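Local structure of putative transcriptional regulator, IclR family (Arthrobacter aurescens, 3OBF) at residues Y10-E15 against A164-T169; E58-S63 against E96-R101; G21-L26 against R43-H48. The protein probably acts as a DNA-binding transcription factor of the IclR family, this chain being its C-terminal, GAF-related domain without the DNA-binding part. All coordinates share one frame; numbering follows the deposited sequence. Where two conformers were deposited one is given.

Contact 1 (Y10-E15 against A164-T169); sequences YPVLRE and AAKVTT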
# COMPACT_ATOMS: atom_id res chain seq x y z
N TYR A 10 -0.41 -14.51 -5.60
CA TYR A 10 0.96 -14.93 -5.87
C TYR A 10 1.42 -14.81 -7.36
O TYR A 10 2.47 -14.22 -7.61
CB TYR A 10 1.31 -16.30 -5.29
CG TYR A 10 2.75 -16.63 -5.61
CD1 TYR A 10 3.77 -16.20 -4.78
CD2 TYR A 10 3.10 -17.33 -6.78
CE1 TYR A 10 5.11 -16.46 -5.07
CE2 TYR A 10 4.45 -17.60 -7.07
CZ TYR A 10 5.43 -17.14 -6.21
OH TYR A 10 6.74 -17.38 -6.47
N PRO A 11 0.64 -15.37 -8.33
CA PRO A 11 1.08 -15.27 -9.74
C PRO A 11 1.10 -13.83 -10.21
O PRO A 11 1.89 -13.48 -11.12
CB PRO A 11 -0.01 -15.99 -10.53
CG PRO A 11 -0.80 -16.78 -9.53
CD PRO A 11 -0.62 -16.12 -8.19
N VAL A 12 0.21 -13.02 -9.64
CA VAL A 12 0.08 -11.64 -10.08
C VAL A 12 1.29 -10.84 -9.53
O VAL A 12 1.85 -10.00 -10.22
CB VAL A 12 -1.28 -11.03 -9.65
CG1 VAL A 12 -1.32 -9.53 -9.90
CG2 VAL A 12 -2.46 -11.71 -10.36
N LEU A 13 1.72 -11.13 -8.31
CA LEU A 13 2.92 -10.44 -7.75
C LEU A 13 4.16 -10.86 -8.51
O LEU A 13 5.02 -10.03 -8.77
CB LEU A 13 3.14 -10.73 -6.26
CG LEU A 13 2.08 -10.38 -5.22
CD1 LEU A 13 2.47 -10.99 -3.87
CD2 LEU A 13 1.84 -8.84 -5.10
N ARG A 14 4.25 -12.14 -8.88
CA ARG A 14 5.44 -12.64 -9.60
C ARG A 14 5.55 -11.90 -10.95
O ARG A 14 6.61 -11.40 -11.30
CB ARG A 14 5.40 -14.17 -9.77
CG ARG A 14 6.66 -14.76 -10.47
CD ARG A 14 6.47 -16.22 -10.92
NE ARG A 14 5.05 -16.55 -11.09
CZ ARG A 14 4.56 -17.78 -11.27
NH1 ARG A 14 5.38 -18.83 -11.33
NH2 ARG A 14 3.26 -17.96 -11.40
N GLU A 15 4.43 -11.81 -11.67
CA GLU A 15 4.33 -11.10 -12.92
C GLU A 15 4.68 -9.62 -12.74
O GLU A 15 5.34 -9.01 -13.60
CB GLU A 15 2.90 -11.30 -13.47
CG GLU A 15 2.49 -10.62 -14.83
CD GLU A 15 0.94 -10.73 -15.10
OE1 GLU A 15 0.11 -10.53 -14.15
OE2 GLU A 15 0.54 -11.02 -16.27
N ALA A 164 -3.37 -4.78 -8.56
CA ALA A 164 -4.45 -4.90 -7.54
C ALA A 164 -5.83 -5.18 -8.17
O ALA A 164 -6.61 -5.94 -7.60
CB ALA A 164 -4.50 -3.69 -6.61
N ALA A 165 -6.09 -4.59 -9.34
CA ALA A 165 -7.35 -4.80 -10.04
C ALA A 165 -7.43 -6.25 -10.52
O ALA A 165 -8.52 -6.81 -10.61
CB ALA A 165 -7.50 -3.85 -11.24
N LYS A 166 -6.29 -6.84 -10.87
CA LYS A 166 -6.27 -8.24 -11.30
C LYS A 166 -6.58 -9.18 -10.12
O LYS A 166 -7.27 -10.17 -10.27
CB LYS A 166 -4.88 -8.62 -11.85
CG LYS A 166 -4.68 -8.47 -13.33
CD LYS A 166 -3.63 -9.45 -13.83
CE LYS A 166 -4.01 -9.98 -15.25
NZ LYS A 166 -3.48 -9.19 -16.42
N VAL A 167 -6.00 -8.91 -8.96
CA VAL A 167 -6.31 -9.70 -7.78
C VAL A 167 -7.80 -9.59 -7.40
O VAL A 167 -8.46 -10.60 -7.15
CB VAL A 167 -5.37 -9.33 -6.61
CG1 VAL A 167 -5.72 -10.12 -5.30
CG2 VAL A 167 -3.94 -9.59 -7.03
N THR A 168 -8.33 -8.37 -7.40
CA THR A 168 -9.74 -8.13 -7.10
C THR A 168 -10.62 -8.92 -8.05
O THR A 168 -11.53 -9.63 -7.62
CB THR A 168 -10.08 -6.64 -7.24
OG1 THR A 168 -9.41 -5.89 -6.22
CG2 THR A 168 -11.60 -6.40 -7.14
N THR A 169 -10.35 -8.79 -9.35
CA THR A 169 -11.09 -9.50 -10.38
C THR A 169 -11.05 -10.99 -10.09
O THR A 169 -12.07 -11.67 -10.17
CB THR A 169 -10.45 -9.29 -11.76
OG1 THR A 169 -10.63 -7.93 -12.16
CG2 THR A 169 -11.06 -10.22 -12.82
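Val12 of helix 3-20 packs against Lys166 and Val167 of helix 150-170. The two helix segments run nearly antiparallel, at 163°, and their axes come within 9.7 Å. Ala164 begins the second segment. It is turned away from helix 3-20 and rests on Ser126, Val128 and Val139 of the sheet. Lys166 follows on the side of the first helix. Its CB lies 4.2 Å from Val12 CG1 and at a similar distance from the other methyl of that valine. Further out, at its last two torsions, the lysine chain bends, and it passes Glu15 at about a right angle. Lys166 CD approaches Glu15 OE1 at 3.9 Å. The charged ends stay further apart, with Glu15 OE2 4.4 Å from Lys166 NZ. This is too long for a salt bridge.

Val167 comes next and makes the apolar centre of the contact. Its CG2 is 3.9 Å from Val12 CG1, and it also touches Val12 CB. Val167 uses only this methyl on Val12, whereas Val12 offers CG1 and CB to Val167 and both methyls to Lys166 CB. The two valines meet at an oblique angle. With CG1 anti to the backbone N (chi1 171°), Val12 brings that methyl up to both residues of the other helix. Val167 also touches Val128 of the sheet, and Thr168 OG1 bonds to Tyr129 N.

The chemistry is that of two helices lying side by side. Buried valine methyls make the contact on the side near the sheet. A lysine and a glutamate border it and may attract each other weakly. No hydrogen bond crosses between the segments.

Contact 2 (E58-S63 against E96-R101); sequences EALSSS and EAYLLR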
# COMPACT_ATOMS: atom_id res chain seq x y z
N GLU A 58 3.43 3.83 10.05
CA GLU A 58 3.60 5.25 9.72
C GLU A 58 2.51 5.63 8.74
O GLU A 58 2.25 4.94 7.74
CB GLU A 58 4.98 5.50 9.08
CG GLU A 58 6.12 5.18 10.10
CD GLU A 58 7.51 5.16 9.48
OE1 GLU A 58 8.14 6.23 9.41
OE2 GLU A 58 7.99 4.07 9.09
N ALA A 59 1.86 6.72 9.06
CA ALA A 59 0.75 7.25 8.28
C ALA A 59 1.12 7.39 6.80
O ALA A 59 0.31 7.08 5.92
CB ALA A 59 0.28 8.58 8.87
N LEU A 60 2.35 7.81 6.54
CA LEU A 60 2.72 8.15 5.17
C LEU A 60 3.14 6.95 4.33
O LEU A 60 3.31 7.06 3.12
CB LEU A 60 3.73 9.30 5.15
CG LEU A 60 3.12 10.66 5.55
CD1 LEU A 60 4.15 11.79 5.45
CD2 LEU A 60 1.89 11.02 4.68
N SER A 61 3.27 5.80 5.00
CA SER A 61 3.48 4.51 4.34
C SER A 61 2.31 4.23 3.38
O SER A 61 1.14 4.31 3.76
CB SER A 61 3.60 3.42 5.41
OG SER A 61 3.92 2.15 4.87
N SER A 62 2.65 3.97 2.12
CA SER A 62 1.64 3.80 1.07
C SER A 62 0.56 2.81 1.46
O SER A 62 -0.63 3.07 1.33
CB SER A 62 2.31 3.32 -0.21
OG SER A 62 2.98 4.39 -0.82
N SER A 63 1.04 1.65 1.90
CA SER A 63 0.22 0.56 2.38
C SER A 63 -0.77 1.00 3.47
O SER A 63 -1.95 0.61 3.49
CB SER A 63 1.19 -0.48 2.94
OG SER A 63 0.54 -1.66 3.31
N GLU A 96 -6.53 16.92 8.60
CA GLU A 96 -7.41 17.20 7.48
C GLU A 96 -6.71 17.02 6.12
O GLU A 96 -7.29 16.46 5.19
CB GLU A 96 -8.02 18.61 7.59
CG GLU A 96 -9.05 18.77 8.74
CD GLU A 96 -10.19 17.73 8.69
OE1 GLU A 96 -10.71 17.43 7.59
OE2 GLU A 96 -10.59 17.22 9.77
N ALA A 97 -5.47 17.51 6.01
CA ALA A 97 -4.70 17.30 4.78
C ALA A 97 -4.50 15.80 4.54
O ALA A 97 -4.61 15.32 3.40
CB ALA A 97 -3.36 18.00 4.86
N TYR A 98 -4.21 15.06 5.62
CA TYR A 98 -3.95 13.62 5.51
C TYR A 98 -5.19 12.88 5.04
O TYR A 98 -5.11 12.00 4.20
CB TYR A 98 -3.43 13.03 6.83
CG TYR A 98 -3.13 11.56 6.71
CD1 TYR A 98 -1.93 11.10 6.15
CD2 TYR A 98 -4.05 10.61 7.14
CE1 TYR A 98 -1.66 9.75 6.04
CE2 TYR A 98 -3.79 9.24 7.02
CZ TYR A 98 -2.60 8.83 6.47
OH TYR A 98 -2.35 7.49 6.38
N LEU A 99 -6.34 13.29 5.57
CA LEU A 99 -7.64 12.73 5.17
C LEU A 99 -7.94 12.98 3.69
O LEU A 99 -8.50 12.10 3.03
CB LEU A 99 -8.78 13.28 6.05
CG LEU A 99 -8.87 12.67 7.46
CD1 LEU A 99 -9.88 13.42 8.40
CD2 LEU A 99 -9.20 11.20 7.42
N LEU A 100 -7.61 14.18 3.20
CA LEU A 100 -7.77 14.51 1.78
C LEU A 100 -6.82 13.69 0.95
O LEU A 100 -7.19 13.18 -0.11
CB LEU A 100 -7.53 16.01 1.53
CG LEU A 100 -7.51 16.59 0.10
CD1 LEU A 100 -8.70 16.14 -0.77
CD2 LEU A 100 -7.46 18.11 0.12
N ARG A 101 -5.60 13.52 1.46
CA ARG A 101 -4.59 12.70 0.79
C ARG A 101 -5.10 11.24 0.61
O ARG A 101 -4.83 10.59 -0.39
CB ARG A 101 -3.29 12.77 1.57
CG ARG A 101 -2.07 12.39 0.79
CD ARG A 101 -0.96 11.94 1.74
NE ARG A 101 0.13 11.29 1.01
CZ ARG A 101 1.33 11.81 0.80
NH1 ARG A 101 1.65 13.01 1.26
NH2 ARG A 101 2.23 11.10 0.12
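Ala59 and Tyr98 share the single hydrogen bond of this contact. Tyr98 OH donates to Ala59 O at 2.7 Å. The hydroxyl comes to one side of the C=O direction, at 119°, and 29° out of the carbonyl plane. Tyr98 CG is anti to the backbone N, which carries the ring out from helix 92-108 to the turn. Ala59 belongs to a type I beta turn from Glu58 to Ser61, closed by Ser61 N on Glu58 O at 3.0 Å. The bond thus ties the tyrosine to the backbone of the turn.

Apolar contacts lie beside this bond, at one ring edge and at Ala59 CB. Ala59 CB touches Tyr98 CE1 at 3.6 Å. Leu60 CD2 reaches the edge of the same ring, 4.0 Å from Tyr98 CE1. Tyr98 also packs on Gln65 and Leu68 of helix 62-69.

The third kind of contact is a methyl against a guanidinium. Leu60 CD2 lies over one face of the Arg101 group, 3.8 Å above its plane and off-centre, nearer the edge of the group. The arginine chain is stretched out as far as NE and crosses the leucine at about a right angle. Its polar edge is held elsewhere. NH2 bonds to Val112 O and forms a salt bridge with Glu116, while NE bonds to Gln65. These partners fix the plane on which the methyl rests.

The arrangement joins the turn leading into helix 62-69 to helix 92-108. It belongs to the helical side of the GAF-like domain found at the C-terminus of IclR regulators.

Contact 3 (G21-L26 against R43-H48); sequences GETSAL and RHQVKH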
# COMPACT_ATOMS: atom_id res chain seq x y z
N GLY A 21 10.78 -4.89 -12.19
CA GLY A 21 12.12 -5.11 -11.65
C GLY A 21 12.19 -4.78 -10.18
O GLY A 21 13.27 -4.80 -9.59
N GLU A 22 11.04 -4.52 -9.55
CA GLU A 22 11.01 -4.16 -8.14
C GLU A 22 10.26 -5.21 -7.30
O GLU A 22 9.50 -6.00 -7.84
CB GLU A 22 10.38 -2.78 -7.97
CG GLU A 22 11.09 -1.63 -8.73
CD GLU A 22 12.46 -1.25 -8.15
OE1 GLU A 22 12.85 -1.76 -7.08
OE2 GLU A 22 13.15 -0.40 -8.75
N THR A 23 10.51 -5.21 -6.00
CA THR A 23 9.72 -6.03 -5.06
C THR A 23 8.20 -5.75 -5.19
O THR A 23 7.82 -4.60 -5.38
CB THR A 23 10.19 -5.71 -3.64
OG1 THR A 23 11.57 -6.02 -3.56
CG2 THR A 23 9.39 -6.49 -2.57
N SER A 24 7.37 -6.80 -5.15
CA SER A 24 5.88 -6.71 -5.08
C SER A 24 5.46 -7.41 -3.79
O SER A 24 6.04 -8.43 -3.44
CB SER A 24 5.20 -7.51 -6.19
OG SER A 24 5.77 -7.18 -7.41
N ALA A 25 4.44 -6.90 -3.11
CA ALA A 25 4.03 -7.46 -1.83
C ALA A 25 2.54 -7.37 -1.67
O ALA A 25 1.92 -6.42 -2.13
CB ALA A 25 4.71 -6.72 -0.69
N LEU A 26 1.97 -8.36 -1.00
CA LEU A 26 0.60 -8.33 -0.61
C LEU A 26 0.56 -7.97 0.88
O LEU A 26 1.17 -8.66 1.72
CB LEU A 26 -0.06 -9.70 -0.85
CG LEU A 26 -1.58 -9.79 -0.54
CD1 LEU A 26 -2.40 -9.07 -1.63
CD2 LEU A 26 -2.08 -11.24 -0.40
N ARG A 43 14.77 -8.11 -8.51
CA ARG A 43 15.89 -8.85 -9.11
C ARG A 43 17.21 -8.13 -8.82
O ARG A 43 18.28 -8.64 -9.12
CB ARG A 43 15.74 -9.00 -10.64
CG ARG A 43 15.83 -7.66 -11.35
CD ARG A 43 15.68 -7.76 -12.85
NE ARG A 43 15.77 -6.43 -13.44
CZ ARG A 43 16.92 -5.81 -13.70
NH1 ARG A 43 18.09 -6.42 -13.47
NH2 ARG A 43 16.90 -4.59 -14.21
N HIS A 44 17.12 -6.93 -8.27
CA HIS A 44 18.32 -6.24 -7.83
C HIS A 44 18.07 -5.42 -6.59
O HIS A 44 18.29 -4.21 -6.60
CB HIS A 44 18.99 -5.43 -8.97
CG HIS A 44 18.12 -4.41 -9.65
ND1 HIS A 44 16.74 -4.40 -9.55
CD2 HIS A 44 18.44 -3.41 -10.50
CE1 HIS A 44 16.25 -3.42 -10.29
NE2 HIS A 44 17.26 -2.80 -10.87
N GLN A 45 17.61 -6.07 -5.52
CA GLN A 45 17.42 -5.35 -4.26
C GLN A 45 18.76 -5.05 -3.60
O GLN A 45 19.73 -5.81 -3.73
CB GLN A 45 16.48 -6.05 -3.28
CG GLN A 45 16.46 -7.55 -3.31
CD GLN A 45 15.85 -8.13 -2.05
OE1 GLN A 45 14.80 -7.69 -1.58
NE2 GLN A 45 16.52 -9.12 -1.49
N VAL A 46 18.83 -3.91 -2.93
CA VAL A 46 19.98 -3.62 -2.11
C VAL A 46 19.52 -3.91 -0.69
O VAL A 46 19.76 -5.01 -0.17
CB VAL A 46 20.57 -2.21 -2.37
CG1 VAL A 46 21.22 -2.20 -3.72
CG2 VAL A 46 19.50 -1.12 -2.28
N LYS A 47 18.81 -2.98 -0.08
CA LYS A 47 18.12 -3.30 1.17
C LYS A 47 16.85 -4.10 0.85
O LYS A 47 16.17 -3.83 -0.14
CB LYS A 47 17.88 -2.03 2.00
CG LYS A 47 19.19 -1.46 2.63
CD LYS A 47 19.66 -2.33 3.82
CE LYS A 47 20.94 -1.79 4.49
NZ LYS A 47 22.19 -2.30 3.87
N HIS A 48 16.58 -5.10 1.68
CA HIS A 48 15.47 -6.01 1.50
C HIS A 48 14.20 -5.28 1.97
O HIS A 48 13.99 -5.09 3.17
CB HIS A 48 15.67 -7.28 2.32
CG HIS A 48 16.79 -8.16 1.84
ND1 HIS A 48 18.05 -7.68 1.53
CD2 HIS A 48 16.85 -9.51 1.65
CE1 HIS A 48 18.82 -8.69 1.15
NE2 HIS A 48 18.12 -9.80 1.22
O HOH W 1 13.30 -5.25 -1.99
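Gly21 O points at the edge of the His44 ring, in its plane, with His44 CE1 3.4 Å away. Arg43 N is a little further from Gly21 O, at 3.8 Å. The Arg43 guanidinium lies close to Gly21 CA. Gly21 is the first residue after helix 3-20 and has a positive phi of 75°. The imidazole is set in the crowded position, chi1 56°, which turns it back toward the glycine. Arg43 lies over one face of this ring, its CZ 4.1 Å above the plane of His44. The second link is a water. It donates to Gln45 OE1 at 2.9 Å. The same water lies very close to Thr23 OG1, a bond of doubtful length.

Ser42 positions much of this first shell. Its OG bonds to Gly21 O and His44 N, and its N bonds to Thr23 OG1. Arg147, outside both segments, adds a bridge further out. It forms a salt bridge with Glu22 and donates to His44 O.

The contact lies at the end of helix 3-20, where the chain turns into strand 24-29. The 43-48 loop follows the adjacent antiparallel strand 34-40. Ser24 forms backbone hydrogen bonds with Ile40 of that strand.

Overall arrangement
Helix 3-20 of contact 1 runs directly into the 21-26 segment of contact 3. Leu13 packs on Ala25 and Leu26, and a weak hydrogen bond joins Leu13 O and Ser24 OG. Contact 2 lies across the chain's centre, about 24 Å from contact 1 and about 23 Å from contact 3, centre to centre. All three are partly buried. Contact 2 is nearest the chain's centre, about 11 Å against about 14 Å, and none of its touching residues is exposed. Contacts 1 and 3 each include one that is. Contact 1 is apolar with a charged border, contact 2 adds a direct hydrogen bond, and contact 3 works largely through a carbonyl and a water.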